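Probable Rab-related GTPase (Acanthamoeba polyphaga mimivirus, PDB 5XC5) binds GTP with magnesium as a Rab-family small GTPase of a giant virus and may take part in protein transport. Local coordinates at residues A[137-140]-A[145-148]. The protein carries 1 engineered substitution. Sequence-based numbering, arbitrary orientation.
Sequences KFCR and DYVF. With ACT (acetate ion), chain E.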
loop_
_atom_site.group_PDB
_atom_site.type_symbol
_atom_site.label_atom_id
_atom_site.label_comp_id
_atom_site.label_asym_id
_atom_site.label_seq_id
_atom_site.Cartn_x
_atom_site.Cartn_y
_atom_site.Cartn_z
ATOM N N LYS A 137 -13.064 -9.333 7.340
ATOM C CA LYS A 137 -14.224 -9.719 6.542
ATOM C C LYS A 137 -14.185 -9.082 5.157
ATOM O O LYS A 137 -14.447 -9.751 4.148
ATOM C CB LYS A 137 -15.505 -9.336 7.277
ATOM C CG LYS A 137 -16.760 -9.499 6.443
ATOM C CD LYS A 137 -16.974 -10.952 6.035
ATOM C CE LYS A 137 -18.456 -11.286 5.962
ATOM N NZ LYS A 137 -19.157 -10.318 5.072
ATOM N N PHE A 138 -13.841 -7.794 5.078
ATOM C CA PHE A 138 -13.715 -7.160 3.774
ATOM C C PHE A 138 -12.732 -7.918 2.890
ATOM O O PHE A 138 -13.008 -8.195 1.719
ATOM C CB PHE A 138 -13.278 -5.696 3.923
ATOM C CG PHE A 138 -12.965 -5.050 2.610
ATOM C CD1 PHE A 138 -13.968 -4.440 1.877
ATOM C CD2 PHE A 138 -11.684 -5.101 2.077
ATOM C CE1 PHE A 138 -13.697 -3.875 0.650
ATOM C CE2 PHE A 138 -11.405 -4.545 0.842
ATOM C CZ PHE A 138 -12.416 -3.929 0.128
ATOM N N CYS A 139 -11.560 -8.248 3.429
ATOM C CA CYS A 139 -10.549 -8.897 2.606
ATOM C C CYS A 139 -10.970 -10.307 2.215
ATOM O O CYS A 139 -10.674 -10.760 1.101
ATOM C CB CYS A 139 -9.193 -8.875 3.311
ATOM S SG CYS A 139 -8.541 -7.194 3.535
ATOM N N ARG A 140 -11.677 -11.007 3.111
ATOM C CA ARG A 140 -12.160 -12.344 2.786
ATOM C C ARG A 140 -13.078 -12.320 1.575
ATOM O O ARG A 140 -13.157 -13.306 0.844
ATOM C CB ARG A 140 -12.896 -12.946 3.985
ATOM C CG ARG A 140 -13.341 -14.408 3.796
ATOM C CD ARG A 140 -12.122 -15.288 3.614
ATOM N NE ARG A 140 -12.431 -16.699 3.386
ATOM C CZ ARG A 140 -12.732 -17.209 2.199
ATOM N NH1 ARG A 140 -12.804 -16.415 1.140
ATOM N NH2 ARG A 140 -12.971 -18.506 2.069
ATOM N N ASP A 145 -5.381 -9.647 0.707
ATOM C CA ASP A 145 -4.823 -9.891 2.027
ATOM C C ASP A 145 -4.809 -8.577 2.802
ATOM O O ASP A 145 -5.088 -7.510 2.254
ATOM C CB ASP A 145 -3.408 -10.462 1.856
ATOM C CG ASP A 145 -2.880 -11.175 3.097
ATOM O OD1 ASP A 145 -3.619 -11.390 4.081
ATOM O OD2 ASP A 145 -1.679 -11.524 3.074
ATOM N N TYR A 146 -4.475 -8.660 4.089
ATOM C CA TYR A 146 -4.446 -7.487 4.953
ATOM C C TYR A 146 -3.246 -7.554 5.887
ATOM O O TYR A 146 -2.723 -8.634 6.187
ATOM C CB TYR A 146 -5.718 -7.369 5.808
ATOM C CG TYR A 146 -5.892 -8.543 6.741
ATOM C CD1 TYR A 146 -6.437 -9.737 6.281
ATOM C CD2 TYR A 146 -5.477 -8.477 8.071
ATOM C CE1 TYR A 146 -6.583 -10.839 7.118
ATOM C CE2 TYR A 146 -5.618 -9.571 8.919
ATOM C CZ TYR A 146 -6.170 -10.749 8.436
ATOM O OH TYR A 146 -6.315 -11.841 9.271
ATOM N N VAL A 147 -2.860 -6.378 6.390
ATOM C CA VAL A 147 -1.752 -6.246 7.329
ATOM C C VAL A 147 -1.968 -4.946 8.080
ATOM O O VAL A 147 -2.585 -4.013 7.564
ATOM C CB VAL A 147 -0.397 -6.271 6.569
ATOM C CG1 VAL A 147 -0.254 -5.065 5.649
ATOM C CG2 VAL A 147 0.783 -6.371 7.532
ATOM N N PHE A 148 -1.424 -4.867 9.293
ATOM C CA PHE A 148 -1.519 -3.671 10.123
ATOM C C PHE A 148 -0.154 -3.007 10.243
ATOM O O PHE A 148 0.865 -3.688 10.419
ATOM C CB PHE A 148 -2.064 -4.034 11.507
ATOM C CG PHE A 148 -3.518 -4.429 11.488
ATOM C CD1 PHE A 148 -3.897 -5.732 11.172
ATOM C CD2 PHE A 148 -4.501 -3.499 11.756
ATOM C CE1 PHE A 148 -5.240 -6.096 11.138
ATOM C CE2 PHE A 148 -5.844 -3.858 11.742
ATOM C CZ PHE A 148 -6.207 -5.160 11.429
HETATM C C ACT E . -13.361 -19.078 -1.412
HETATM O O ACT E . -12.785 -17.991 -1.230
HETATM O OXT ACT E . -13.902 -19.627 -0.432
HETATM C CH3 ACT E . -13.393 -19.698 -2.760
#
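Cys139 overlaps the root of the Tyr146 side chain, its SG lying 3.6 Å from Tyr146 CB. With SG anti to the carbonyl carbon of Cys139 (chi1 -65°), the sulfur reaches across to the strand, where it also lies 3.7 Å from the backbone O of Asp145. Cys139 CB approaches Tyr146 CD1 at 4.1 Å, coming in obliquely to the ring. The sulfur-aromatic contact is also oblique: SG is 5.4 Å from the centroid of the Tyr146 ring and 68° off its normal. CG of Tyr146, set between backbone N and carbonyl carbon (chi1 62°), places the ring beside Cys139, and its OH hydrogen-bonds NZ of Lys136, one turn before Cys139 on the helix. Asp145 turns from the helix; its OD1 accepts a weak hydrogen bond from Tyr146 N, while OD2 is hydrogen-bonded to Tyr113 OH and salt-bridged to Lys163 NZ. On the solvent side, the Arg140 guanidinium leads away from the strand and hydrogen-bonds an acetate, probably from the crystallisation liquor, at its edge, NH1 to O (2.8 Å) and NH2 to OXT (2.9 Å). The contact closes the beta-alpha-beta unit of strand 113-119, helix 132-141 and edge strand 145-148 in the Ras-like P-loop fold; Phe138 packs on helix 91-107, and Val147 meets helix 154-169 across the sheet.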